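Local structure of arylsulfatase (Pseudoalteromonas sp. MB47, 7AJ0) at residues A[324-329]-A[343-348]; A[95-100]-A[352-357]; A[62-67]-A[338-343]; A[101-106]-A[157-162]. The protein probably hydrolyses sulfate esters of the algal polysaccharide fucoidan, as a hexameric, calcium-binding sulfatase. One frame throughout, in Å; residues are numbered along the deposited sequence.

Contact 1: residues A[324-329]-A[343-348]. With CA (calcium ion), chain G.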
loop_
_atom_site.group_PDB
_atom_site.type_symbol
_atom_site.label_atom_id
_atom_site.label_comp_id
_atom_site.label_asym_id
_atom_site.label_seq_id
_atom_site.Cartn_x
_atom_site.Cartn_y
_atom_site.Cartn_z
ATOM N N SER A 324 33.539 -5.564 2.629
ATOM C CA SER A 324 32.826 -5.010 1.491
ATOM C C SER A 324 32.762 -3.495 1.630
ATOM O O SER A 324 33.052 -2.933 2.690
ATOM C CB SER A 324 31.414 -5.600 1.392
ATOM O OG SER A 324 30.668 -4.964 0.372
ATOM N N ASP A 325 32.380 -2.826 0.544
ATOM C CA ASP A 325 32.240 -1.377 0.573
ATOM C C ASP A 325 30.801 -0.917 0.776
ATOM O O ASP A 325 30.589 0.226 1.191
ATOM C CB ASP A 325 32.800 -0.758 -0.714
ATOM C CG ASP A 325 31.887 -0.939 -1.906
ATOM O OD1 ASP A 325 31.174 -1.965 -1.981
ATOM O OD2 ASP A 325 31.891 -0.042 -2.775
ATOM N N ASN A 326 29.818 -1.769 0.515
ATOM C CA ASN A 326 28.423 -1.453 0.811
ATOM C C ASN A 326 27.601 -2.721 0.611
ATOM O O ASN A 326 28.126 -3.773 0.233
ATOM C CB ASN A 326 27.911 -0.300 -0.055
ATOM C CG ASN A 326 28.209 -0.499 -1.525
ATOM O OD1 ASN A 326 29.071 0.173 -2.091
ATOM N ND2 ASN A 326 27.498 -1.431 -2.150
ATOM N N GLY A 327 26.300 -2.611 0.875
ATOM C CA GLY A 327 25.414 -3.744 0.781
ATOM C C GLY A 327 25.073 -4.091 -0.650
ATOM O O GLY A 327 25.537 -3.466 -1.613
ATOM N N PRO A 328 24.221 -5.101 -0.803
ATOM C CA PRO A 328 23.919 -5.608 -2.148
ATOM C C PRO A 328 23.183 -4.580 -2.993
ATOM O O PRO A 328 22.332 -3.834 -2.501
ATOM C CB PRO A 328 23.044 -6.839 -1.878
ATOM C CG PRO A 328 22.397 -6.553 -0.561
ATOM C CD PRO A 328 23.406 -5.755 0.239
ATOM N N ASN A 329 23.521 -4.551 -4.280
ATOM C CA ASN A 329 22.846 -3.693 -5.251
ATOM C C ASN A 329 21.625 -4.447 -5.765
ATOM O O ASN A 329 21.668 -5.112 -6.801
ATOM C CB ASN A 329 23.788 -3.316 -6.387
ATOM C CG ASN A 329 23.174 -2.310 -7.339
ATOM O OD1 ASN A 329 21.973 -2.049 -7.293
ATOM N ND2 ASN A 329 23.999 -1.743 -8.212
ATOM N N GLY A 343 16.388 -3.480 2.892
ATOM C CA GLY A 343 16.944 -2.535 1.957
ATOM C C GLY A 343 18.196 -3.064 1.277
ATOM O O GLY A 343 18.335 -4.255 0.999
ATOM N N GLY A 344 19.123 -2.149 1.013
ATOM C CA GLY A 344 20.353 -2.511 0.331
ATOM C C GLY A 344 21.159 -1.272 0.001
ATOM O O GLY A 344 20.954 -0.209 0.591
ATOM N N LYS A 345 22.077 -1.428 -0.951
ATOM C CA LYS A 345 22.905 -0.313 -1.395
ATOM C C LYS A 345 22.046 0.906 -1.707
ATOM O O LYS A 345 20.964 0.792 -2.291
ATOM C CB LYS A 345 23.706 -0.727 -2.632
ATOM C CG LYS A 345 24.691 0.305 -3.139
ATOM C CD LYS A 345 25.251 -0.141 -4.481
ATOM C CE LYS A 345 26.405 0.728 -4.939
ATOM N NZ LYS A 345 26.924 0.264 -6.259
ATOM N N GLY A 346 22.533 2.076 -1.306
ATOM C CA GLY A 346 21.827 3.314 -1.533
ATOM C C GLY A 346 20.876 3.730 -0.438
ATOM O O GLY A 346 20.140 4.708 -0.617
ATOM N N THR A 347 20.855 3.017 0.684
ATOM C CA THR A 347 20.007 3.371 1.810
ATOM C C THR A 347 20.779 3.118 3.095
ATOM O O THR A 347 21.738 2.344 3.125
ATOM C CB THR A 347 18.698 2.569 1.831
ATOM O OG1 THR A 347 18.977 1.196 2.140
ATOM C CG2 THR A 347 17.995 2.647 0.486
ATOM N N THR A 348 20.347 3.780 4.167
ATOM C CA THR A 348 20.913 3.559 5.489
ATOM C C THR A 348 20.095 2.569 6.309
ATOM O O THR A 348 20.182 2.571 7.541
ATOM C CB THR A 348 21.058 4.884 6.237
ATOM O OG1 THR A 348 19.854 5.647 6.108
ATOM C CG2 THR A 348 22.236 5.672 5.681
HETATM CA CA CA G . 30.253 -0.716 -4.012
#
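Lys345 stands in a type II beta turn, Gly344 to Thr347, and reaches across residues 324-329, whose Asp325 and Asn326 bind calcium. Lys345 N donates to Pro328 O at 2.9 Å and nearly straight (168°), though from above the carbonyl plane. Lys345 CB rests against two carbonyl oxygens, Pro328 O and Gly327 O, the latter 3.4 Å away. CG is anti to the backbone N (chi1 -176°), which starts a fully extended chain obliquely across the Asn326 amide: Lys345 CG lies 3.4 Å from Asn326 ND2. Lys345 CD passes the same nitrogen and meets Asn329 CB at 4.0 Å; Lys345 CE comes 3.9 Å from Asn326 OD1. The tip, Lys345 NZ, stops 4.1 Å from the calcium and forms a salt bridge with Asp61, whose charge, with those of Asp60 and Asp325, would offset the repulsion between two cations. A lysine suits this path because its long apolar stem can pack while only the tip is charged. Asn326 is held flat, ND2 donating in plane to Gly327 O, and so turns OD1 to the metal at 2.4 Å, while Asp325 chelates with both oxygens, OD2 at 2.2 Å. Gly344 must lack CB, which would strike Pro328 O. Around this calcium site, Ser324 packs on strand 354-360, Thr347 and Thr348 touch Phe444 of strand 442-446, and Cys102 of helix 102-111 completes the metal ligands with Asp60 and Asp61.

Contact 2: residues A[95-100]-A[352-357]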
loop_
_atom_site.group_PDB
_atom_site.type_symbol
_atom_site.label_atom_id
_atom_site.label_comp_id
_atom_site.label_asym_id
_atom_site.label_seq_id
_atom_site.Cartn_x
_atom_site.Cartn_y
_atom_site.Cartn_z
ATOM N N SER A 95 28.987 -6.917 13.253
ATOM C CA SER A 95 28.498 -5.538 13.282
ATOM C C SER A 95 29.537 -4.596 12.683
ATOM O O SER A 95 29.934 -3.589 13.276
ATOM C CB SER A 95 28.126 -5.116 14.701
ATOM O OG SER A 95 26.859 -5.640 15.063
ATOM N N MET A 96 29.994 -4.932 11.482
ATOM C CA MET A 96 30.895 -4.089 10.708
ATOM C C MET A 96 30.066 -3.215 9.777
ATOM O O MET A 96 29.087 -3.678 9.184
ATOM C CB MET A 96 31.869 -4.956 9.913
ATOM C CG MET A 96 32.793 -4.206 8.975
ATOM S SD MET A 96 34.012 -3.186 9.802
ATOM C CE MET A 96 35.217 -3.048 8.489
ATOM N N TYR A 97 30.459 -1.947 9.651
ATOM C CA TYR A 97 29.634 -0.960 8.971
ATOM C C TYR A 97 30.417 -0.209 7.909
ATOM O O TYR A 97 31.607 0.075 8.073
ATOM C CB TYR A 97 29.039 0.045 9.978
ATOM C CG TYR A 97 27.840 -0.512 10.697
ATOM C CD1 TYR A 97 26.581 -0.467 10.116
ATOM C CD2 TYR A 97 27.966 -1.106 11.942
ATOM C CE1 TYR A 97 25.480 -0.990 10.758
ATOM C CE2 TYR A 97 26.871 -1.628 12.594
ATOM C CZ TYR A 97 25.629 -1.568 11.997
ATOM O OH TYR A 97 24.533 -2.091 12.639
ATOM N N SER A 98 29.718 0.110 6.815
ATOM C CA SER A 98 30.281 0.870 5.709
ATOM C C SER A 98 29.407 2.086 5.436
ATOM O O SER A 98 28.474 2.365 6.197
ATOM C CB SER A 98 30.379 -0.002 4.461
ATOM O OG SER A 98 29.086 -0.344 3.988
ATOM N N GLN A 99 29.680 2.801 4.361
ATOM C CA GLN A 99 28.776 3.829 3.854
ATOM C C GLN A 99 27.788 3.200 2.884
ATOM O O GLN A 99 27.952 2.058 2.454
ATOM C CB GLN A 99 29.576 4.942 3.193
ATOM C CG GLN A 99 30.661 5.517 4.085
ATOM C CD GLN A 99 30.109 6.091 5.375
ATOM O OE1 GLN A 99 29.298 7.019 5.361
ATOM N NE2 GLN A 99 30.537 5.533 6.501
ATOM N N PRO A 100 26.723 3.919 2.518
ATOM C CA PRO A 100 25.684 3.302 1.679
ATOM C C PRO A 100 26.039 3.156 0.205
ATOM O O PRO A 100 25.318 2.443 -0.504
ATOM C CB PRO A 100 24.481 4.251 1.852
ATOM C CG PRO A 100 24.794 5.075 3.057
ATOM C CD PRO A 100 26.285 5.216 3.062
ATOM N N GLY A 352 22.114 -1.838 3.690
ATOM C CA GLY A 352 23.022 -1.026 2.910
ATOM C C GLY A 352 24.381 -0.806 3.541
ATOM O O GLY A 352 25.369 -0.606 2.826
ATOM N N VAL A 353 24.451 -0.852 4.873
ATOM C CA VAL A 353 25.649 -0.426 5.583
ATOM C C VAL A 353 26.249 -1.532 6.441
ATOM O O VAL A 353 27.452 -1.517 6.724
ATOM C CB VAL A 353 25.341 0.815 6.451
ATOM C CG1 VAL A 353 25.041 2.018 5.570
ATOM C CG2 VAL A 353 24.175 0.532 7.389
ATOM N N ARG A 354 25.436 -2.496 6.862
ATOM C CA ARG A 354 25.940 -3.611 7.664
ATOM C C ARG A 354 26.530 -4.658 6.723
ATOM O O ARG A 354 25.796 -5.333 5.993
ATOM C CB ARG A 354 24.836 -4.204 8.531
ATOM C CG ARG A 354 25.368 -5.033 9.690
ATOM C CD ARG A 354 24.248 -5.544 10.573
ATOM N NE ARG A 354 24.745 -6.401 11.646
ATOM C CZ ARG A 354 23.978 -6.934 12.590
ATOM N NH1 ARG A 354 22.673 -6.699 12.598
ATOM N NH2 ARG A 354 24.514 -7.702 13.527
ATOM N N ILE A 355 27.851 -4.808 6.758
ATOM C CA ILE A 355 28.583 -5.506 5.704
ATOM C C ILE A 355 29.449 -6.589 6.333
ATOM O O ILE A 355 29.747 -6.551 7.537
ATOM C CB ILE A 355 29.460 -4.532 4.883
ATOM C CG1 ILE A 355 30.261 -3.641 5.837
ATOM C CG2 ILE A 355 28.601 -3.686 3.967
ATOM C CD1 ILE A 355 31.712 -3.508 5.479
ATOM N N PRO A 356 29.893 -7.558 5.532
ATOM C CA PRO A 356 30.794 -8.590 6.058
ATOM C C PRO A 356 32.128 -7.992 6.468
ATOM O O PRO A 356 32.620 -7.037 5.864
ATOM C CB PRO A 356 30.966 -9.562 4.881
ATOM C CG PRO A 356 29.915 -9.187 3.882
ATOM C CD PRO A 356 29.629 -7.733 4.093
ATOM N N GLY A 357 32.718 -8.581 7.505
ATOM C CA GLY A 357 34.012 -8.141 7.987
ATOM C C GLY A 357 34.774 -9.236 8.700
ATOM O O GLY A 357 34.335 -9.724 9.746
HETATM O O HOH W 1 29.376 -7.160 10.006
#
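Two backbone bonds draw strand 91-97 and the residues after it against the end of helix 350-353 and the start of strand 354-360. The tight part is around Val353, whose carbonyl oxygen takes the N-H of Ser98 on a lone pair at 2.8 Å and receives a CA-H contact from Tyr97. Ile355 N donates almost straight (171°) to Met96 O at 2.9 Å. Ile355 CD1 packs on Met96 CG at 3.7 Å, and its CG2 on Ser98 OG, a small residue fitting beside a branched one. Beyond Met96 the direct pairing loosens: water 1 accepts from Met96 N at 2.7 Å and donates to Ile355 O at 2.6 Å. Tyr97 and Arg354 share one face of the sheet, ring and guanidinium planes 20° apart, and Val353 CG2 meets the ring edge in plane, 3.8 Å from Tyr97 CD1. Glu350 and Arg433 hold Tyr97 OH; Arg354 NH2 bonds to Thr94 O of its own chain and to Ala75 O of a neighbouring subunit. An alanine at Tyr97 removes the ring and the hydroxyl, and would probably leave Val353 CG2 and the Arg354 stem poorly packed. This antiparallel pairing belongs to the mixed sheet of the alkaline-phosphatase-like sulfatase fold.

Contact 3: residues A[62-67]-A[338-343]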
loop_
_atom_site.group_PDB
_atom_site.type_symbol
_atom_site.label_atom_id
_atom_site.label_comp_id
_atom_site.label_asym_id
_atom_site.label_seq_id
_atom_site.Cartn_x
_atom_site.Cartn_y
_atom_site.Cartn_z
ATOM N N LEU A 62 29.109 -6.470 -1.887
ATOM C CA LEU A 62 28.920 -7.781 -1.284
ATOM C C LEU A 62 28.014 -7.660 -0.066
ATOM O O LEU A 62 28.265 -6.843 0.825
ATOM C CB LEU A 62 30.264 -8.386 -0.880
ATOM C CG LEU A 62 30.228 -9.824 -0.361
ATOM C CD1 LEU A 62 30.024 -10.792 -1.519
ATOM C CD2 LEU A 62 31.494 -10.161 0.414
ATOM N N GLY A 63 26.966 -8.481 -0.026
ATOM C CA GLY A 63 26.030 -8.427 1.073
ATOM C C GLY A 63 26.543 -9.109 2.329
ATOM O O GLY A 63 27.420 -9.973 2.294
ATOM N N TRP A 64 25.957 -8.703 3.460
ATOM C CA TRP A 64 26.349 -9.252 4.754
ATOM C C TRP A 64 26.288 -10.772 4.766
ATOM O O TRP A 64 27.127 -11.430 5.391
ATOM C CB TRP A 64 25.436 -8.681 5.841
ATOM C CG TRP A 64 25.853 -8.972 7.251
ATOM C CD1 TRP A 64 26.633 -8.187 8.049
ATOM C CD2 TRP A 64 25.488 -10.110 8.042
ATOM N NE1 TRP A 64 26.782 -8.768 9.283
ATOM C CE2 TRP A 64 26.090 -9.950 9.304
ATOM C CE3 TRP A 64 24.717 -11.251 7.804
ATOM C CZ2 TRP A 64 25.945 -10.886 10.324
ATOM C CZ3 TRP A 64 24.575 -12.180 8.818
ATOM C CH2 TRP A 64 25.186 -11.991 10.062
ATOM N N GLY A 65 25.310 -11.349 4.082
ATOM C CA GLY A 65 25.093 -12.777 4.105
ATOM C C GLY A 65 25.593 -13.546 2.904
ATOM O O GLY A 65 25.260 -14.729 2.771
ATOM N N ASP A 66 26.383 -12.925 2.024
ATOM C CA ASP A 66 26.849 -13.649 0.842
ATOM C C ASP A 66 27.772 -14.804 1.207
ATOM O O ASP A 66 27.564 -15.919 0.696
ATOM C CB ASP A 66 27.518 -12.678 -0.135
ATOM C CG ASP A 66 26.530 -12.063 -1.119
ATOM O OD1 ASP A 66 25.751 -12.824 -1.731
ATOM O OD2 ASP A 66 26.529 -10.823 -1.280
ATOM N N PRO A 67 28.786 -14.633 2.057
ATOM C CA PRO A 67 29.643 -15.771 2.410
ATOM C C PRO A 67 28.881 -16.819 3.205
ATOM O O PRO A 67 27.969 -16.510 3.977
ATOM C CB PRO A 67 30.759 -15.141 3.256
ATOM C CG PRO A 67 30.679 -13.669 2.989
ATOM C CD PRO A 67 29.235 -13.384 2.700
ATOM N N TYR A 338 23.412 -10.856 -1.899
ATOM C CA TYR A 338 22.356 -11.198 -0.960
ATOM C C TYR A 338 22.687 -10.684 0.430
ATOM O O TYR A 338 23.828 -10.792 0.889
ATOM C CB TYR A 338 22.143 -12.716 -0.898
ATOM C CG TYR A 338 21.525 -13.177 0.399
ATOM C CD1 TYR A 338 20.185 -12.942 0.669
ATOM C CD2 TYR A 338 22.279 -13.845 1.353
ATOM C CE1 TYR A 338 19.612 -13.357 1.853
ATOM C CE2 TYR A 338 21.713 -14.269 2.541
ATOM C CZ TYR A 338 20.379 -14.021 2.785
ATOM O OH TYR A 338 19.809 -14.435 3.966
ATOM N N SER A 339 21.675 -10.131 1.100
ATOM C CA SER A 339 21.787 -9.737 2.489
ATOM C C SER A 339 20.479 -10.039 3.203
ATOM O O SER A 339 19.396 -9.820 2.639
ATOM C CB SER A 339 22.114 -8.247 2.644
ATOM O OG SER A 339 22.077 -7.878 4.012
ATOM N N PRO A 340 20.538 -10.536 4.443
ATOM C CA PRO A 340 19.298 -10.805 5.183
ATOM C C PRO A 340 18.603 -9.550 5.681
ATOM O O PRO A 340 17.425 -9.629 6.056
ATOM C CB PRO A 340 19.773 -11.673 6.355
ATOM C CG PRO A 340 21.176 -11.223 6.590
ATOM C CD PRO A 340 21.740 -10.879 5.233
ATOM N N TRP A 341 19.278 -8.406 5.686
ATOM C CA TRP A 341 18.727 -7.206 6.289
ATOM C C TRP A 341 17.861 -6.437 5.294
ATOM O O TRP A 341 17.828 -6.725 4.097
ATOM C CB TRP A 341 19.843 -6.299 6.805
ATOM C CG TRP A 341 20.961 -7.016 7.487
ATOM C CD1 TRP A 341 22.296 -6.825 7.280
ATOM C CD2 TRP A 341 20.851 -8.040 8.482
ATOM N NE1 TRP A 341 23.025 -7.662 8.087
ATOM C CE2 TRP A 341 22.163 -8.420 8.835
ATOM C CE3 TRP A 341 19.775 -8.673 9.108
ATOM C CZ2 TRP A 341 22.426 -9.401 9.786
ATOM C CZ3 TRP A 341 20.040 -9.650 10.054
ATOM C CH2 TRP A 341 21.354 -10.002 10.383
ATOM N N ARG A 342 17.172 -5.425 5.813
ATOM C CA ARG A 342 16.249 -4.639 5.010
ATOM C C ARG A 342 16.999 -3.721 4.052
ATOM O O ARG A 342 18.096 -3.238 4.344
ATOM C CB ARG A 342 15.345 -3.815 5.925
ATOM C CG ARG A 342 14.385 -2.891 5.205
ATOM C CD ARG A 342 13.450 -2.228 6.199
ATOM N NE ARG A 342 12.429 -1.413 5.548
ATOM C CZ ARG A 342 11.390 -0.873 6.177
ATOM N NH1 ARG A 342 11.229 -1.063 7.479
ATOM N NH2 ARG A 342 10.511 -0.147 5.503
ATOM N N GLY A 343 16.388 -3.480 2.892
ATOM C CA GLY A 343 16.944 -2.535 1.957
ATOM C C GLY A 343 18.196 -3.064 1.277
ATOM O O GLY A 343 18.335 -4.255 0.999
HETATM O O HOH W 2 23.999 -5.924 3.862
#
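Asp66 OD2 is gripped by two N-H groups: Gly63 N, bonded to its anti lone pair at 2.7 Å, and Tyr338 N at 3.2 Å. The first belongs to a type I beta turn, Gly63 to Asp66, which the Asp66 N to Gly63 O backbone bond also closes; the second ties that turn to a distant loop. Tyr338 N is shared, since it also reaches Asp66 OD1 at 3.1 Å with a more bent approach (137° against 161°), meeting both oxygens from above the carboxylate plane. An aspartate suits the place because its short side chain can fold back to the start of its own turn and still accept from a second segment. Glycine suits the place of Gly63, since a CB there would collide with Tyr338 O.

Beside the turn, Trp64 offers one face to Trp341, whose NE1 stands 3.2 Å from Trp64 CG and whose CZ2 overlies the rim; the planes are 56° apart. Pro340 fills the corner, its CG over the centre of the Trp341 ring and 3.7 Å from Trp64 CE3, a rigid apolar wedge between two indoles. Trp64 NE1 bonds to Thr94 O, so this buried ring is fixed at its polar edge. Ser339 OG donates to water 2 at 2.7 Å. A neighbouring subunit covers residues 338-341, with its Tyr338 packing on Pro340 and Trp341. Within the turn, Gly65 O lies in the plane of the Tyr338 ring, 3.4 Å from Tyr338 CD2 at its edge.

Contact 4: residues A[101-106]-A[157-162]. With CA (calcium ion), chain G.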
loop_
_atom_site.group_PDB
_atom_site.type_symbol
_atom_site.label_atom_id
_atom_site.label_comp_id
_atom_site.label_asym_id
_atom_site.label_seq_id
_atom_site.Cartn_x
_atom_site.Cartn_y
_atom_site.Cartn_z
ATOM N N THR A 101 27.105 3.792 -0.286
ATOM C CA THR A 101 27.425 3.752 -1.707
ATOM C C THR A 101 28.934 3.662 -1.908
ATOM O O THR A 101 29.720 3.852 -0.978
ATOM C CB THR A 101 26.858 4.979 -2.440
ATOM O OG1 THR A 101 27.242 6.175 -1.749
ATOM C CG2 THR A 101 25.340 4.904 -2.506
ATOM N N CYS A 102 29.325 3.385 -3.157
ATOM C CA CYS A 102 30.698 2.990 -3.458
ATOM C C CYS A 102 31.693 4.092 -3.114
ATOM O O CYS A 102 32.595 3.901 -2.290
ATOM C CB CYS A 102 30.823 2.623 -4.941
ATOM S SG CYS A 102 29.756 1.289 -5.510
ATOM N N THR A 103 31.558 5.250 -3.765
ATOM C CA THR A 103 32.537 6.317 -3.591
ATOM C C THR A 103 32.640 6.744 -2.134
ATOM O O THR A 103 33.734 7.048 -1.643
ATOM C CB THR A 103 32.166 7.516 -4.468
ATOM O OG1 THR A 103 32.152 7.117 -5.843
ATOM C CG2 THR A 103 33.162 8.651 -4.275
ATOM N N SER A 104 31.510 6.772 -1.425
ATOM C CA SER A 104 31.515 7.226 -0.040
ATOM C C SER A 104 32.258 6.249 0.863
ATOM O O SER A 104 33.026 6.668 1.738
ATOM C CB SER A 104 30.079 7.426 0.443
ATOM O OG SER A 104 29.494 8.560 -0.174
ATOM N N SER A 105 32.051 4.948 0.660
ATOM C CA SER A 105 32.726 3.954 1.487
ATOM C C SER A 105 34.219 3.892 1.187
ATOM O O SER A 105 35.032 3.688 2.094
ATOM C CB SER A 105 32.092 2.581 1.271
ATOM O OG SER A 105 30.817 2.508 1.876
ATOM N N ARG A 106 34.598 4.049 -0.080
ATOM C CA ARG A 106 36.007 3.948 -0.442
ATOM C C ARG A 106 36.783 5.183 -0.011
ATOM O O ARG A 106 37.965 5.077 0.338
ATOM C CB ARG A 106 36.125 3.702 -1.943
ATOM C CG ARG A 106 35.723 2.286 -2.312
ATOM C CD ARG A 106 35.138 2.165 -3.704
ATOM N NE ARG A 106 34.482 0.868 -3.856
ATOM C CZ ARG A 106 35.131 -0.281 -4.018
ATOM N NH1 ARG A 106 36.456 -0.297 -4.057
ATOM N NH2 ARG A 106 34.455 -1.414 -4.140
ATOM N N LYS A 157 39.419 -1.596 -8.152
ATOM C CA LYS A 157 38.485 -0.494 -8.332
ATOM C C LYS A 157 38.855 0.685 -7.438
ATOM O O LYS A 157 39.166 0.519 -6.255
ATOM C CB LYS A 157 37.062 -0.964 -8.025
ATOM C CG LYS A 157 36.015 0.135 -8.077
ATOM C CD LYS A 157 34.667 -0.368 -7.575
ATOM C CE LYS A 157 33.721 0.788 -7.303
ATOM N NZ LYS A 157 32.468 0.347 -6.633
ATOM N N TRP A 158 38.809 1.887 -8.015
ATOM C CA TRP A 158 39.056 3.120 -7.273
ATOM C C TRP A 158 37.732 3.817 -6.986
ATOM O O TRP A 158 37.200 3.719 -5.876
ATOM C CB TRP A 158 39.991 4.031 -8.061
ATOM C CG TRP A 158 40.370 5.309 -7.371
ATOM C CD1 TRP A 158 40.384 6.556 -7.923
ATOM C CD2 TRP A 158 40.793 5.468 -6.011
ATOM N NE1 TRP A 158 40.795 7.482 -6.995
ATOM C CE2 TRP A 158 41.053 6.839 -5.814
ATOM C CE3 TRP A 158 40.982 4.585 -4.942
ATOM C CZ2 TRP A 158 41.486 7.347 -4.592
ATOM C CZ3 TRP A 158 41.412 5.093 -3.731
ATOM C CH2 TRP A 158 41.658 6.461 -3.565
ATOM N N HIS A 159 37.195 4.524 -7.977
ATOM C CA HIS A 159 35.873 5.140 -7.873
ATOM C C HIS A 159 35.834 6.223 -6.799
ATOM O O HIS A 159 34.785 6.483 -6.204
ATOM C CB HIS A 159 34.801 4.080 -7.597
ATOM C CG HIS A 159 33.464 4.395 -8.192
ATOM N ND1 HIS A 159 32.316 3.718 -7.838
ATOM C CD2 HIS A 159 33.092 5.305 -9.124
ATOM C CE1 HIS A 159 31.294 4.203 -8.520
ATOM N NE2 HIS A 159 31.738 5.166 -9.308
ATOM N N VAL A 160 36.977 6.860 -6.538
ATOM C CA VAL A 160 37.028 8.001 -5.633
ATOM C C VAL A 160 37.621 9.185 -6.388
ATOM O O VAL A 160 38.356 9.998 -5.814
ATOM C CB VAL A 160 37.851 7.702 -4.366
ATOM C CG1 VAL A 160 37.541 8.732 -3.279
ATOM C CG2 VAL A 160 37.587 6.289 -3.869
ATOM N N GLY A 161 37.329 9.280 -7.681
ATOM C CA GLY A 161 37.804 10.394 -8.477
ATOM C C GLY A 161 38.822 10.011 -9.531
ATOM O O GLY A 161 39.768 9.269 -9.254
ATOM N N GLU A 162 38.639 10.531 -10.748
ATOM C CA GLU A 162 39.521 10.221 -11.861
ATOM C C GLU A 162 40.113 11.457 -12.526
ATOM O O GLU A 162 40.826 11.317 -13.525
ATOM C CB GLU A 162 38.773 9.391 -12.917
ATOM C CG GLU A 162 37.568 10.095 -13.519
ATOM C CD GLU A 162 36.718 9.174 -14.375
ATOM O OE1 GLU A 162 36.645 7.967 -14.063
ATOM O OE2 GLU A 162 36.124 9.660 -15.362
HETATM CA CA CA G . 30.253 -0.716 -4.012
HETATM O O HOH W 3 38.432 1.890 -3.896
#
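Cys102 SG binds the calcium at 2.5 Å, and Lys157 NZ stands 3.1 Å from the same sulfur. The lysine's extended chain ends in a salt bridge with Asp60, another metal ligand. His159 ND1 lies 3.4 Å from Cys102 CB, and over the centre of the imidazole face sits Thr103 OG1, which donates to His159 O at 2.7 Å. A threonine suits this place because its hydroxyl pins the loop while CG2 faces Val160. Cys102 to Arg106 read Cys-Thr-Ser-Ser-Arg, a variant of the sulfatase signature Cys/Ser-X-Pro/Ala-X-Arg, whose first residue is typically oxidised to the formylglycine nucleophile, here modelled as cysteine. Arg106 turns one guanidinium face to the Lys157 stem, Lys157 CD lying over its centre, 3.6 Å from Arg106 CZ. The two cations lie close, Arg106 NE to Lys157 NZ 3.5 Å, a repulsion that Asp325, bound to Arg106 NE, and Asp60 would offset. Water 3 accepts from Arg106 NH1 at 3.0 Å and donates to Lys157 O and Trp158 O. A leucine at Arg106 has no group to bond water 3, Ser267 or Asp325, and would probably leave the Lys157 stem less firmly placed. Further out, Val160 CG2 packs on Arg106 CB at 3.5 Å.

All four contacts are buried, but their chemistry changes with their place. Contacts 1 and 4 meet at the calcium, where charges dominate: Asp325 of contact 1 is bonded to Arg106 of contact 4, and Lys345 and Lys157 both approach Cys102. Contact 2, nearest the chain's centre, relies on strand-to-strand backbone bonds and apolar packing; its backbone bonds to contact 1, Gly327 with Gly352 and Pro100 with Gly346, connect the sheet to the calcium-binding loop. Contact 3 lies furthest from that centre, about 20 Å from contact 4 between centres, and exchanges metal chemistry for indoles and a subunit interface. Contacts 1 and 3 both use the long loop between strand 318-324 and helix 350-353.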